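Local coordinates for methyltransferase-like protein 5 (Pyrococcus horikoshii, PDB 1WY7) that probably transfers methyl groups from S-adenosylmethionine to RNA or another nucleic acid, and holds the demethylated product S-adenosyl-L-homocysteine in its pocket, at residues 114-119 with 138-143; 120-125 with 145-150; 167-172 with 196-201; 175-180 with 191-196. All blocks are in the same frame, centred on the assembly; numbering follows the deposited sequence.

Contact 1. Residues 114-119 with 138-143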
loop_
_atom_site.group_PDB
_atom_site.type_symbol
_atom_site.label_atom_id
_atom_site.label_comp_id
_atom_site.label_asym_id
_atom_site.label_seq_id
_atom_site.Cartn_x
_atom_site.Cartn_y
_atom_site.Cartn_z
ATOM N N ASP A 114 2.982 -14.002 1.217
ATOM C CA ASP A 114 4.397 -13.839 1.569
ATOM C C ASP A 114 4.685 -12.419 2.042
ATOM O O ASP A 114 5.413 -12.212 3.020
ATOM C CB ASP A 114 5.316 -14.110 0.368
ATOM C CG ASP A 114 5.328 -15.569 -0.064
ATOM O OD1 ASP A 114 5.363 -16.457 0.816
ATOM O OD2 ASP A 114 5.323 -15.822 -1.290
ATOM N N ILE A 115 4.119 -11.442 1.340
ATOM C CA ILE A 115 4.349 -10.039 1.662
ATOM C C ILE A 115 3.092 -9.176 1.562
ATOM O O ILE A 115 2.212 -9.415 0.744
ATOM C CB ILE A 115 5.438 -9.400 0.699
ATOM C CG1 ILE A 115 6.858 -9.779 1.129
ATOM C CG2 ILE A 115 5.353 -7.882 0.712
ATOM C CD1 ILE A 115 7.274 -11.135 0.720
ATOM N N VAL A 116 3.020 -8.165 2.416
ATOM C CA VAL A 116 1.927 -7.222 2.351
ATOM C C VAL A 116 2.521 -5.846 2.027
ATOM O O VAL A 116 3.533 -5.451 2.602
ATOM C CB VAL A 116 1.161 -7.066 3.694
ATOM C CG1 VAL A 116 0.255 -5.862 3.591
ATOM C CG2 VAL A 116 0.338 -8.320 4.028
ATOM N N ILE A 117 1.900 -5.135 1.095
ATOM C CA ILE A 117 2.305 -3.774 0.782
ATOM C C ILE A 117 0.999 -3.005 0.867
ATOM O O ILE A 117 -0.050 -3.521 0.473
ATOM C CB ILE A 117 2.913 -3.640 -0.628
ATOM C CG1 ILE A 117 1.896 -4.053 -1.699
ATOM C CG2 ILE A 117 4.184 -4.481 -0.703
ATOM C CD1 ILE A 117 2.454 -4.007 -3.136
HETATM N N MSE A 118 1.043 -1.793 1.408
HETATM C CA MSE A 118 -0.175 -1.021 1.524
HETATM C C MSE A 118 0.023 0.462 1.795
HETATM O O MSE A 118 0.997 0.879 2.426
HETATM C CB MSE A 118 -1.087 -1.623 2.624
HETATM C CG MSE A 118 -0.477 -1.706 4.038
HETATM SE SE MSE A 118 -1.609 -2.478 5.251
HETATM C CE MSE A 118 -0.778 -2.113 6.750
ATOM N N ASN A 119 -0.926 1.240 1.284
ATOM C CA ASN A 119 -1.005 2.684 1.472
ATOM C C ASN A 119 -2.407 2.774 2.079
ATOM O O ASN A 119 -3.352 3.198 1.415
ATOM C CB ASN A 119 -0.967 3.406 0.115
ATOM C CG ASN A 119 -1.070 4.919 0.242
ATOM O OD1 ASN A 119 -1.130 5.627 -0.759
ATOM N ND2 ASN A 119 -1.089 5.419 1.469
ATOM N N PHE A 138 -0.512 -7.922 9.791
ATOM C CA PHE A 138 0.257 -8.714 10.750
ATOM C C PHE A 138 -0.241 -10.154 10.836
ATOM O O PHE A 138 0.530 -11.086 11.062
ATOM C CB PHE A 138 0.196 -8.050 12.120
ATOM C CG PHE A 138 0.883 -6.723 12.166
ATOM C CD1 PHE A 138 0.456 -5.736 13.041
ATOM C CD2 PHE A 138 1.952 -6.453 11.313
ATOM C CE1 PHE A 138 1.073 -4.500 13.069
ATOM C CE2 PHE A 138 2.579 -5.222 11.333
ATOM C CZ PHE A 138 2.139 -4.240 12.213
ATOM N N GLU A 139 -1.535 -10.320 10.630
ATOM C CA GLU A 139 -2.194 -11.617 10.678
ATOM C C GLU A 139 -1.842 -12.533 9.497
ATOM O O GLU A 139 -1.565 -13.719 9.681
ATOM C CB GLU A 139 -3.711 -11.369 10.688
ATOM C CG GLU A 139 -4.558 -12.489 11.223
ATOM C CD GLU A 139 -5.932 -12.552 10.562
ATOM O OE1 GLU A 139 -6.527 -11.486 10.291
ATOM O OE2 GLU A 139 -6.417 -13.677 10.317
ATOM N N ILE A 140 -1.846 -11.980 8.282
ATOM C CA ILE A 140 -1.598 -12.792 7.088
ATOM C C ILE A 140 -0.182 -12.871 6.521
ATOM O O ILE A 140 0.063 -13.641 5.594
ATOM C CB ILE A 140 -2.524 -12.369 5.910
ATOM C CG1 ILE A 140 -2.172 -10.957 5.426
ATOM C CG2 ILE A 140 -3.973 -12.404 6.345
ATOM C CD1 ILE A 140 -2.868 -10.569 4.108
ATOM N N SER A 141 0.753 -12.101 7.059
ATOM C CA SER A 141 2.113 -12.135 6.528
ATOM C C SER A 141 3.167 -11.953 7.609
ATOM O O SER A 141 2.854 -11.557 8.727
ATOM C CB SER A 141 2.286 -11.038 5.463
ATOM O OG SER A 141 3.593 -11.056 4.897
ATOM N N ASP A 142 4.417 -12.248 7.266
ATOM C CA ASP A 142 5.531 -12.081 8.197
ATOM C C ASP A 142 6.357 -10.837 7.847
ATOM O O ASP A 142 7.202 -10.406 8.638
ATOM C CB ASP A 142 6.422 -13.328 8.202
ATOM C CG ASP A 142 5.818 -14.478 9.005
ATOM O OD1 ASP A 142 6.261 -15.631 8.805
ATOM O OD2 ASP A 142 4.915 -14.227 9.841
ATOM N N VAL A 143 6.107 -10.271 6.663
ATOM C CA VAL A 143 6.779 -9.046 6.222
ATOM C C VAL A 143 5.733 -8.052 5.711
ATOM O O VAL A 143 4.978 -8.349 4.785
ATOM C CB VAL A 143 7.805 -9.309 5.091
ATOM C CG1 VAL A 143 8.443 -7.979 4.664
ATOM C CG2 VAL A 143 8.894 -10.269 5.572
#
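Val143 O receives the backbone N-H of Val116 at 3.1 Å, with an N-H...O angle of 163° and the donor nearly along the C=O axis. The hydroxyl of Ser141 stands beside this bond: its OG is 3.0 Å from the same Val143 O and 2.9 Å from Asp114 O. One proton thus has two carbonyl oxygens within reach. Ser141 OG gets there by lying anti to its own backbone N (chi1 -179°), just where the chain leaves the helix.

One apolar contact centres on Val116 CG2, which lies 3.6 Å from Ser141 CB and 3.9 Å from Ile140 CG1; the Val116 and Ile140 side chains cross at about a right angle. A second, separate one is made by Ile115, which runs beside Val143, pointing the same way, with Ile115 CG1 4.1 Å from Val143 CB. The carboxylates look elsewhere, Asp114 to the backbone N of Val52 and Asp142 to Arg112.

The elements joined are strand 115-118, helix 131-140 and the start of strand 143-149, a beta-alpha-beta crossover of the Rossmann-like methyltransferase fold. Ser141 is the first residue past the helix, and two residues later Val143 O takes the N-H of Val116. At this turn a single serine hydroxyl is therefore placed to serve either Asp114 O or Val143 O, next to the carbon contacts of Val116 CG2.

Contact 2. Residues 120-125 with 145-150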
loop_
_atom_site.group_PDB
_atom_site.type_symbol
_atom_site.label_atom_id
_atom_site.label_comp_id
_atom_site.label_asym_id
_atom_site.label_seq_id
_atom_site.Cartn_x
_atom_site.Cartn_y
_atom_site.Cartn_z
ATOM N N PRO A 120 -2.559 2.349 3.346
ATOM C CA PRO A 120 -3.857 2.372 4.029
ATOM C C PRO A 120 -4.314 3.760 4.424
ATOM O O PRO A 120 -3.529 4.697 4.418
ATOM C CB PRO A 120 -3.609 1.476 5.242
ATOM C CG PRO A 120 -2.189 1.836 5.613
ATOM C CD PRO A 120 -1.488 1.901 4.262
ATOM N N PRO A 121 -5.607 3.913 4.746
ATOM C CA PRO A 121 -6.080 5.241 5.149
ATOM C C PRO A 121 -5.347 5.603 6.433
ATOM O O PRO A 121 -5.085 4.728 7.258
ATOM C CB PRO A 121 -7.583 5.029 5.365
ATOM C CG PRO A 121 -7.702 3.575 5.648
ATOM C CD PRO A 121 -6.719 2.953 4.691
ATOM N N PHE A 122 -4.998 6.874 6.592
ATOM C CA PHE A 122 -4.287 7.300 7.787
ATOM C C PHE A 122 -5.219 7.389 9.001
ATOM O O PHE A 122 -4.765 7.408 10.146
ATOM C CB PHE A 122 -3.575 8.628 7.518
ATOM C CG PHE A 122 -2.587 8.558 6.378
ATOM C CD1 PHE A 122 -1.756 7.448 6.231
ATOM C CD2 PHE A 122 -2.483 9.595 5.455
ATOM C CE1 PHE A 122 -0.838 7.369 5.185
ATOM C CE2 PHE A 122 -1.566 9.526 4.406
ATOM C CZ PHE A 122 -0.744 8.410 4.273
ATOM N N GLY A 123 -6.521 7.414 8.747
ATOM C CA GLY A 123 -7.471 7.483 9.837
ATOM C C GLY A 123 -7.812 8.913 10.186
ATOM O O GLY A 123 -8.174 9.216 11.321
ATOM N N SER A 124 -7.689 9.798 9.206
ATOM C CA SER A 124 -8.002 11.193 9.436
ATOM C C SER A 124 -9.461 11.464 9.084
ATOM O O SER A 124 -10.048 12.433 9.562
ATOM C CB SER A 124 -7.059 12.084 8.623
ATOM O OG SER A 124 -6.965 11.632 7.289
ATOM N N GLN A 125 -10.049 10.596 8.269
ATOM C CA GLN A 125 -11.444 10.747 7.879
ATOM C C GLN A 125 -12.344 9.950 8.819
ATOM O O GLN A 125 -13.499 10.318 9.057
ATOM C CB GLN A 125 -11.632 10.282 6.432
ATOM C CG GLN A 125 -10.835 11.115 5.442
ATOM C CD GLN A 125 -11.282 12.564 5.427
ATOM O OE1 GLN A 125 -10.487 13.470 5.168
ATOM N NE2 GLN A 125 -12.565 12.788 5.696
ATOM N N TYR A 145 4.900 -3.907 4.473
ATOM C CA TYR A 145 5.371 -2.595 4.027
ATOM C C TYR A 145 4.145 -1.693 4.045
ATOM O O TYR A 145 3.148 -1.986 3.388
ATOM C CB TYR A 145 5.942 -2.643 2.595
ATOM C CG TYR A 145 7.273 -3.362 2.452
ATOM C CD1 TYR A 145 8.489 -2.669 2.530
ATOM C CD2 TYR A 145 7.312 -4.737 2.243
ATOM C CE1 TYR A 145 9.713 -3.344 2.401
ATOM C CE2 TYR A 145 8.515 -5.422 2.115
ATOM C CZ TYR A 145 9.712 -4.724 2.195
ATOM O OH TYR A 145 10.899 -5.419 2.088
ATOM N N SER A 146 4.215 -0.597 4.790
ATOM C CA SER A 146 3.089 0.309 4.878
ATOM C C SER A 146 3.516 1.762 4.893
ATOM O O SER A 146 4.694 2.074 5.041
ATOM C CB SER A 146 2.263 -0.002 6.134
ATOM O OG SER A 146 1.048 0.729 6.125
ATOM N N ILE A 147 2.545 2.653 4.725
ATOM C CA ILE A 147 2.814 4.082 4.713
ATOM C C ILE A 147 1.954 4.762 5.769
ATOM O O ILE A 147 0.781 4.442 5.914
ATOM C CB ILE A 147 2.508 4.687 3.322
ATOM C CG1 ILE A 147 3.393 4.021 2.258
ATOM C CG2 ILE A 147 2.741 6.185 3.344
ATOM C CD1 ILE A 147 3.161 4.530 0.854
ATOM N N HIS A 148 2.539 5.699 6.501
ATOM C CA HIS A 148 1.816 6.412 7.549
ATOM C C HIS A 148 2.330 7.835 7.704
ATOM O O HIS A 148 3.424 8.166 7.242
ATOM C CB HIS A 148 1.972 5.678 8.878
ATOM C CG HIS A 148 1.426 4.287 8.856
ATOM N ND1 HIS A 148 0.081 4.017 9.005
ATOM C CD2 HIS A 148 2.028 3.097 8.630
ATOM C CE1 HIS A 148 -0.119 2.719 8.869
ATOM N NE2 HIS A 148 1.044 2.136 8.640
ATOM N N LEU A 149 1.525 8.662 8.360
ATOM C CA LEU A 149 1.860 10.058 8.620
ATOM C C LEU A 149 3.115 10.182 9.477
ATOM O O LEU A 149 3.203 9.578 10.550
ATOM C CB LEU A 149 0.699 10.734 9.344
ATOM C CG LEU A 149 -0.273 11.597 8.553
ATOM C CD1 LEU A 149 -0.545 10.982 7.226
ATOM C CD2 LEU A 149 -1.555 11.768 9.347
ATOM N N ALA A 150 4.075 10.968 9.005
ATOM C CA ALA A 150 5.318 11.183 9.730
ATOM C C ALA A 150 5.096 12.153 10.885
ATOM O O ALA A 150 5.631 13.255 10.885
ATOM C CB ALA A 150 6.370 11.736 8.788
#
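Phe122 brings the edge of its ring to the backbone of Ile147, while Leu149 CD1 lies over one face of the ring. At the edge, near the ring plane, Ile147 O lies 3.4 Å from Phe122 CE1. On the face, the model gives Leu149 CD1 a CH-pi placement, but the approach is too close to be trusted. Phe122 CG stands anti to its carbonyl carbon and beside the backbone N (chi1 -59°), which sets the ring's first atom.

Further carbon contacts gather at the same corner of the ring: Phe122 CE1 is 3.7 Å from His148 CA and 4.2 Å from Ile147 CG2. An alanine in place of Phe122 would probably open a gap between loop and strand, leaving Ile147 CG2 and His148 CA without their aromatic neighbour and, secondarily, Leu149 CD1 without the ring it faces.

Where proline meets polar groups, Pro120 CD approaches Ser146 OG at 3.4 Å. Pro120 CG reaches His148 CE1 at 4.0 Å, the two side chains crossing at about a right angle. From outside, the Glu26 carboxylate accepts the backbone N-H groups of Phe122, Gly123 and Ser124.

Asn119, Pro120, Pro121 and Phe122 match the Asn-Pro-Pro-Phe/Tyr motif known from N6-adenine and related methyltransferases. The loop thus meets strand 143-149 through van der Waals contacts of ring carbons with carbon and oxygen atoms, while Glu26 grips its N-H groups. The Pro120 side chain is about 6 Å from the bound S-adenosyl-L-homocysteine, consistent with the loop lying beside its pocket.

Contact 3. Residues 167-172 with 196-201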
loop_
_atom_site.group_PDB
_atom_site.type_symbol
_atom_site.label_atom_id
_atom_site.label_comp_id
_atom_site.label_asym_id
_atom_site.label_seq_id
_atom_site.Cartn_x
_atom_site.Cartn_y
_atom_site.Cartn_z
ATOM N N PHE A 167 5.680 -7.734 15.915
ATOM C CA PHE A 167 6.433 -7.225 14.764
ATOM C C PHE A 167 7.360 -6.078 15.142
ATOM O O PHE A 167 7.075 -5.294 16.049
ATOM C CB PHE A 167 5.479 -6.747 13.650
ATOM C CG PHE A 167 4.880 -7.867 12.836
ATOM C CD1 PHE A 167 3.927 -8.724 13.390
ATOM C CD2 PHE A 167 5.295 -8.086 11.525
ATOM C CE1 PHE A 167 3.403 -9.782 12.650
ATOM C CE2 PHE A 167 4.779 -9.141 10.778
ATOM C CZ PHE A 167 3.833 -9.992 11.339
ATOM N N VAL A 168 8.477 -5.985 14.437
ATOM C CA VAL A 168 9.438 -4.920 14.666
ATOM C C VAL A 168 9.709 -4.166 13.376
ATOM O O VAL A 168 9.721 -4.753 12.292
ATOM C CB VAL A 168 10.776 -5.456 15.174
ATOM C CG1 VAL A 168 10.723 -5.622 16.663
ATOM C CG2 VAL A 168 11.092 -6.771 14.492
ATOM N N VAL A 169 9.914 -2.864 13.507
ATOM C CA VAL A 169 10.216 -2.018 12.368
ATOM C C VAL A 169 11.695 -2.223 12.033
ATOM O O VAL A 169 12.553 -2.045 12.902
ATOM C CB VAL A 169 9.972 -0.522 12.712
ATOM C CG1 VAL A 169 10.475 0.387 11.574
ATOM C CG2 VAL A 169 8.492 -0.294 12.952
ATOM N N THR A 170 11.992 -2.617 10.796
ATOM C CA THR A 170 13.386 -2.807 10.384
ATOM C C THR A 170 13.865 -1.606 9.547
ATOM O O THR A 170 15.055 -1.277 9.530
ATOM C CB THR A 170 13.566 -4.085 9.544
ATOM O OG1 THR A 170 12.806 -3.970 8.338
ATOM C CG2 THR A 170 13.099 -5.306 10.320
ATOM N N HIS A 171 12.926 -0.959 8.855
ATOM C CA HIS A 171 13.243 0.198 8.024
ATOM C C HIS A 171 12.127 1.213 8.093
ATOM O O HIS A 171 10.956 0.856 8.228
ATOM C CB HIS A 171 13.399 -0.187 6.555
ATOM C CG HIS A 171 14.485 -1.176 6.289
ATOM N ND1 HIS A 171 14.387 -2.501 6.649
ATOM C CD2 HIS A 171 15.667 -1.048 5.641
ATOM C CE1 HIS A 171 15.460 -3.150 6.228
ATOM N NE2 HIS A 171 16.252 -2.287 5.614
ATOM N N ARG A 172 12.490 2.481 7.995
ATOM C CA ARG A 172 11.518 3.564 7.984
ATOM C C ARG A 172 12.131 4.679 7.149
ATOM O O ARG A 172 13.131 5.281 7.546
ATOM C CB ARG A 172 11.214 4.086 9.398
ATOM C CG ARG A 172 10.089 5.141 9.423
ATOM C CD ARG A 172 9.964 5.869 10.760
ATOM N NE ARG A 172 10.957 6.933 10.889
ATOM C CZ ARG A 172 11.229 7.587 12.015
ATOM N NH1 ARG A 172 12.152 8.540 12.022
ATOM N NH2 ARG A 172 10.589 7.288 13.139
ATOM N N ASP A 196 5.998 8.331 6.387
ATOM C CA ASP A 196 7.045 7.370 6.681
ATOM C C ASP A 196 6.631 6.104 5.946
ATOM O O ASP A 196 5.448 5.737 5.933
ATOM C CB ASP A 196 7.116 7.036 8.177
ATOM C CG ASP A 196 7.659 8.170 9.010
ATOM O OD1 ASP A 196 7.104 8.395 10.103
ATOM O OD2 ASP A 196 8.633 8.829 8.584
ATOM N N ILE A 197 7.600 5.450 5.326
ATOM C CA ILE A 197 7.358 4.192 4.647
ATOM C C ILE A 197 8.006 3.176 5.591
ATOM O O ILE A 197 9.216 3.225 5.839
ATOM C CB ILE A 197 8.039 4.163 3.266
ATOM C CG1 ILE A 197 7.468 5.286 2.398
ATOM C CG2 ILE A 197 7.842 2.800 2.621
ATOM C CD1 ILE A 197 8.079 5.371 1.023
ATOM N N TYR A 198 7.195 2.279 6.142
ATOM C CA TYR A 198 7.693 1.284 7.082
ATOM C C TYR A 198 7.845 -0.099 6.500
ATOM O O TYR A 198 7.162 -0.470 5.554
ATOM C CB TYR A 198 6.742 1.107 8.279
ATOM C CG TYR A 198 6.598 2.262 9.231
ATOM C CD1 TYR A 198 5.727 3.320 8.958
ATOM C CD2 TYR A 198 7.286 2.270 10.448
ATOM C CE1 TYR A 198 5.542 4.359 9.882
ATOM C CE2 TYR A 198 7.106 3.302 11.374
ATOM C CZ TYR A 198 6.236 4.338 11.078
ATOM O OH TYR A 198 6.102 5.378 11.962
ATOM N N ARG A 199 8.746 -0.859 7.107
ATOM C CA ARG A 199 8.947 -2.255 6.776
ATOM C C ARG A 199 8.919 -2.940 8.137
ATOM O O ARG A 199 9.767 -2.661 8.985
ATOM C CB ARG A 199 10.289 -2.529 6.127
ATOM C CG ARG A 199 10.433 -4.027 5.854
ATOM C CD ARG A 199 11.753 -4.420 5.260
ATOM N NE ARG A 199 11.755 -5.851 4.960
ATOM C CZ ARG A 199 12.139 -6.799 5.809
ATOM N NH1 ARG A 199 12.091 -8.072 5.432
ATOM N NH2 ARG A 199 12.588 -6.474 7.025
ATOM N N PHE A 200 7.932 -3.803 8.349
ATOM C CA PHE A 200 7.775 -4.535 9.605
ATOM C C PHE A 200 8.176 -5.988 9.346
ATOM O O PHE A 200 7.911 -6.525 8.272
ATOM C CB PHE A 200 6.307 -4.519 10.058
ATOM C CG PHE A 200 5.726 -3.138 10.248
ATOM C CD1 PHE A 200 5.861 -2.473 11.454
ATOM C CD2 PHE A 200 4.976 -2.545 9.240
ATOM C CE1 PHE A 200 5.251 -1.237 11.663
ATOM C CE2 PHE A 200 4.361 -1.314 9.436
ATOM C CZ PHE A 200 4.496 -0.657 10.647
ATOM N N SER A 201 8.804 -6.623 10.332
ATOM C CA SER A 201 9.217 -8.015 10.208
ATOM C C SER A 201 8.772 -8.750 11.475
ATOM O O SER A 201 8.948 -8.231 12.582
ATOM C CB SER A 201 10.738 -8.086 10.061
ATOM O OG SER A 201 11.167 -9.416 9.839
HETATM O O HOH W 1 8.712 5.435 14.020
#
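Val169 packs closely on the aromatic face of the strand pair: its CG2 is 3.6 Å from Phe200 CE1 and 3.8 Å from Tyr198 CD2. Phe167 continues this side, its CD2 4.0 Å from Phe200 CB, and the rings of both phenylalanines also meet Phe138.

On the other face the grip is polar. Arg199 runs extended from CG to NE, and its NH2 donates to Thr170 OG1 at 2.8 Å, the oxygen at the guanidinium edge and the N-H...O angle 162°. The same Thr170 OG1 sits 2.7 Å from His171 ND1 in a hydrogen bond that either could donate. Thr170 and His171 together face Arg199, a classic beta bulge in this antiparallel hairpin: Thr170 N bonds to Arg199 O, Arg199 N bonds to His171 O, and the register slips by one. The rest of the guanidinium is held by Tyr145 OH at NE and Asp47 at NH1. A leucine in place of Arg199 would probably leave Asp47 without its charge partner and Thr170 OG1 without the guanidinium N-H that reaches it.

Toward solvent the contact slackens. Arg172 CG rides over one face of the Tyr198 ring, 4.2 Å from its centroid. The ion pair from Arg172 NE to Asp196 OD2 is long, 3.8 Å, with the oxygen well out of the guanidinium plane, and Asp196 has closer partners in Thr174 and Arg155. A water joins Arg172 NH2 to Tyr198 OH, its bond to the phenol weak.

Contact 4. Residues 175-180 with 191-196; sequences TKIEIP and ERITVD
Arg192 presents the edge of its guanidinium to Glu178: OE2 lies close to the guanidinium plane, and the carboxylate and guanidinium planes are 30° apart. The salt bridge from Arg192 NH1 to Glu178 OE2 is modelled at 2.5 Å, so short that its exact length is doubtful. The two side chains lie side by side, pointing the same way, with Glu178 CG 3.4 Å from Arg192 CG. Glu178 is extended beyond CG, whereas Arg192 is bent at chi2 (80°), which places CD, and again at chi3.

This charged pair shares its face with Lys176 and Thr194. The opposite face carries Thr175, Ile177, Ile179, Glu191, Ile193 and Val195. Here Ile177 CG1 meets Ile193 CG1 at 3.4 Å, tighter than usual. Ile177 CG2 lies 4.0 Å from Val195 CG2, while Ile179 CD1 reaches Ile193 CD1 at 4.3 Å. Ile177 also touches Asn33 and Ala34 of helix 32-44.

Paired backbone bonds bind the two arms of this antiparallel hairpin: Thr175 with Val195, Ile177 with Ile193, Ile179 with Glu191. Thr175 OG1, buried by the pairing, has no partner in the model.

The result, at the edge of the sheet, is a hairpin with a largely apolar and a charged face: isoleucine and valine branches pack side by side or crosswise on the one, with Ile177 also against helix 32-44, and a salt bridge spans the strands on the other.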
loop_
_atom_site.group_PDB
_atom_site.type_symbol
_atom_site.label_atom_id
_atom_site.label_comp_id
_atom_site.label_asym_id
_atom_site.label_seq_id
_atom_site.Cartn_x
_atom_site.Cartn_y
_atom_site.Cartn_z
ATOM N N THR A 175 9.595 10.628 3.459
ATOM C CA THR A 175 9.492 11.430 2.237
ATOM C C THR A 175 8.252 12.303 2.241
ATOM O O THR A 175 7.293 12.051 2.968
ATOM C CB THR A 175 9.381 10.585 0.942
ATOM O OG1 THR A 175 8.741 9.340 1.239
ATOM C CG2 THR A 175 10.742 10.360 0.310
ATOM N N LYS A 176 8.277 13.324 1.396
ATOM C CA LYS A 176 7.161 14.244 1.263
ATOM C C LYS A 176 6.421 13.874 -0.007
ATOM O O LYS A 176 7.038 13.667 -1.053
ATOM C CB LYS A 176 7.672 15.681 1.142
ATOM C CG LYS A 176 8.888 15.962 2.009
ATOM C CD LYS A 176 9.292 17.432 2.004
ATOM C CE LYS A 176 8.412 18.249 2.936
ATOM N NZ LYS A 176 8.922 19.637 3.107
ATOM N N ILE A 177 5.104 13.765 0.076
ATOM C CA ILE A 177 4.325 13.447 -1.112
ATOM C C ILE A 177 3.396 14.606 -1.396
ATOM O O ILE A 177 3.180 15.465 -0.543
ATOM C CB ILE A 177 3.476 12.169 -0.934
ATOM C CG1 ILE A 177 2.458 12.356 0.201
ATOM C CG2 ILE A 177 4.396 10.975 -0.672
ATOM C CD1 ILE A 177 1.496 11.185 0.354
ATOM N N GLU A 178 2.855 14.636 -2.603
ATOM C CA GLU A 178 1.931 15.685 -2.976
ATOM C C GLU A 178 0.675 15.045 -3.522
ATOM O O GLU A 178 0.714 14.327 -4.519
ATOM C CB GLU A 178 2.567 16.597 -4.027
ATOM C CG GLU A 178 3.846 17.251 -3.540
ATOM C CD GLU A 178 4.426 18.226 -4.537
ATOM O OE1 GLU A 178 4.745 17.809 -5.672
ATOM O OE2 GLU A 178 4.567 19.416 -4.182
ATOM N N ILE A 179 -0.442 15.294 -2.858
ATOM C CA ILE A 179 -1.692 14.734 -3.315
ATOM C C ILE A 179 -2.459 15.862 -3.977
ATOM O O ILE A 179 -2.915 16.787 -3.311
ATOM C CB ILE A 179 -2.506 14.142 -2.143
ATOM C CG1 ILE A 179 -1.633 13.145 -1.364
ATOM C CG2 ILE A 179 -3.742 13.429 -2.678
ATOM C CD1 ILE A 179 -2.311 12.528 -0.148
ATOM N N PRO A 180 -2.571 15.817 -5.312
ATOM C CA PRO A 180 -3.281 16.828 -6.103
ATOM C C PRO A 180 -4.725 16.986 -5.645
ATOM O O PRO A 180 -5.408 15.994 -5.397
ATOM C CB PRO A 180 -3.189 16.280 -7.525
ATOM C CG PRO A 180 -1.854 15.582 -7.521
ATOM C CD PRO A 180 -1.889 14.848 -6.191
ATOM N N GLU A 191 -1.573 18.813 -1.935
ATOM C CA GLU A 191 -1.604 18.751 -0.476
ATOM C C GLU A 191 -0.262 18.060 -0.195
ATOM O O GLU A 191 -0.098 16.882 -0.511
ATOM C CB GLU A 191 -2.785 17.882 -0.013
ATOM C CG GLU A 191 -2.990 17.808 1.499
ATOM C CD GLU A 191 -4.166 16.915 1.903
ATOM O OE1 GLU A 191 -4.413 16.761 3.117
ATOM O OE2 GLU A 191 -4.847 16.364 1.009
ATOM N N ARG A 192 0.703 18.803 0.352
ATOM C CA ARG A 192 2.028 18.251 0.623
ATOM C C ARG A 192 2.179 17.766 2.059
ATOM O O ARG A 192 2.238 18.572 2.989
ATOM C CB ARG A 192 3.116 19.296 0.334
ATOM C CG ARG A 192 3.282 19.663 -1.140
ATOM C CD ARG A 192 2.228 20.666 -1.603
ATOM N NE ARG A 192 2.704 22.049 -1.555
ATOM C CZ ARG A 192 3.745 22.502 -2.252
ATOM N NH1 ARG A 192 4.418 21.682 -3.049
ATOM N NH2 ARG A 192 4.111 23.776 -2.159
ATOM N N ILE A 193 2.235 16.451 2.241
ATOM C CA ILE A 193 2.409 15.882 3.573
ATOM C C ILE A 193 3.674 15.045 3.631
ATOM O O ILE A 193 4.202 14.619 2.612
ATOM C CB ILE A 193 1.249 14.941 3.996
ATOM C CG1 ILE A 193 0.976 13.936 2.884
ATOM C CG2 ILE A 193 0.020 15.740 4.367
ATOM C CD1 ILE A 193 0.144 12.745 3.331
ATOM N N THR A 194 4.144 14.802 4.844
ATOM C CA THR A 194 5.327 14.006 5.036
ATOM C C THR A 194 4.900 12.664 5.595
ATOM O O THR A 194 4.212 12.602 6.610
ATOM C CB THR A 194 6.268 14.690 6.002
ATOM O OG1 THR A 194 6.536 16.010 5.517
ATOM C CG2 THR A 194 7.566 13.903 6.122
ATOM N N VAL A 195 5.296 11.591 4.919
ATOM C CA VAL A 195 4.946 10.251 5.364
ATOM C C VAL A 195 6.188 9.394 5.613
ATOM O O VAL A 195 7.283 9.700 5.133
ATOM C CB VAL A 195 4.053 9.501 4.305
ATOM C CG1 VAL A 195 2.713 10.223 4.117
ATOM C CG2 VAL A 195 4.782 9.412 2.967
ATOM N N ASP A 196 5.998 8.331 6.387
ATOM C CA ASP A 196 7.045 7.370 6.681
ATOM C C ASP A 196 6.631 6.104 5.946
ATOM O O ASP A 196 5.448 5.737 5.933
ATOM C CB ASP A 196 7.116 7.036 8.177
ATOM C CG ASP A 196 7.659 8.170 9.010
ATOM O OD1 ASP A 196 7.104 8.395 10.103
ATOM O OD2 ASP A 196 8.633 8.829 8.584
#

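In the fold
From the N-terminal side, strand 115-118 opens contact 1, and the loop after it opens contact 2 before contact 1 has closed. Helix 131-140 returns to close contact 1 at 138-143, and strand 143-149 then closes contact 2, so the two cross along the chain. They tie strand 115-118 and its following loop to the neighbouring strand 143-149. Next comes the hairpin: strand 167-179 opens contact 3 and then contact 4, strand 191-202 closes contact 4 first, and contact 4 nests inside contact 3 with Asp196 shared. Strand 191-202 also pairs with strand 143-149, through Ser146 O to Tyr198 N and His148 O to Asp196 N, joining the hairpin to the rest of the sheet.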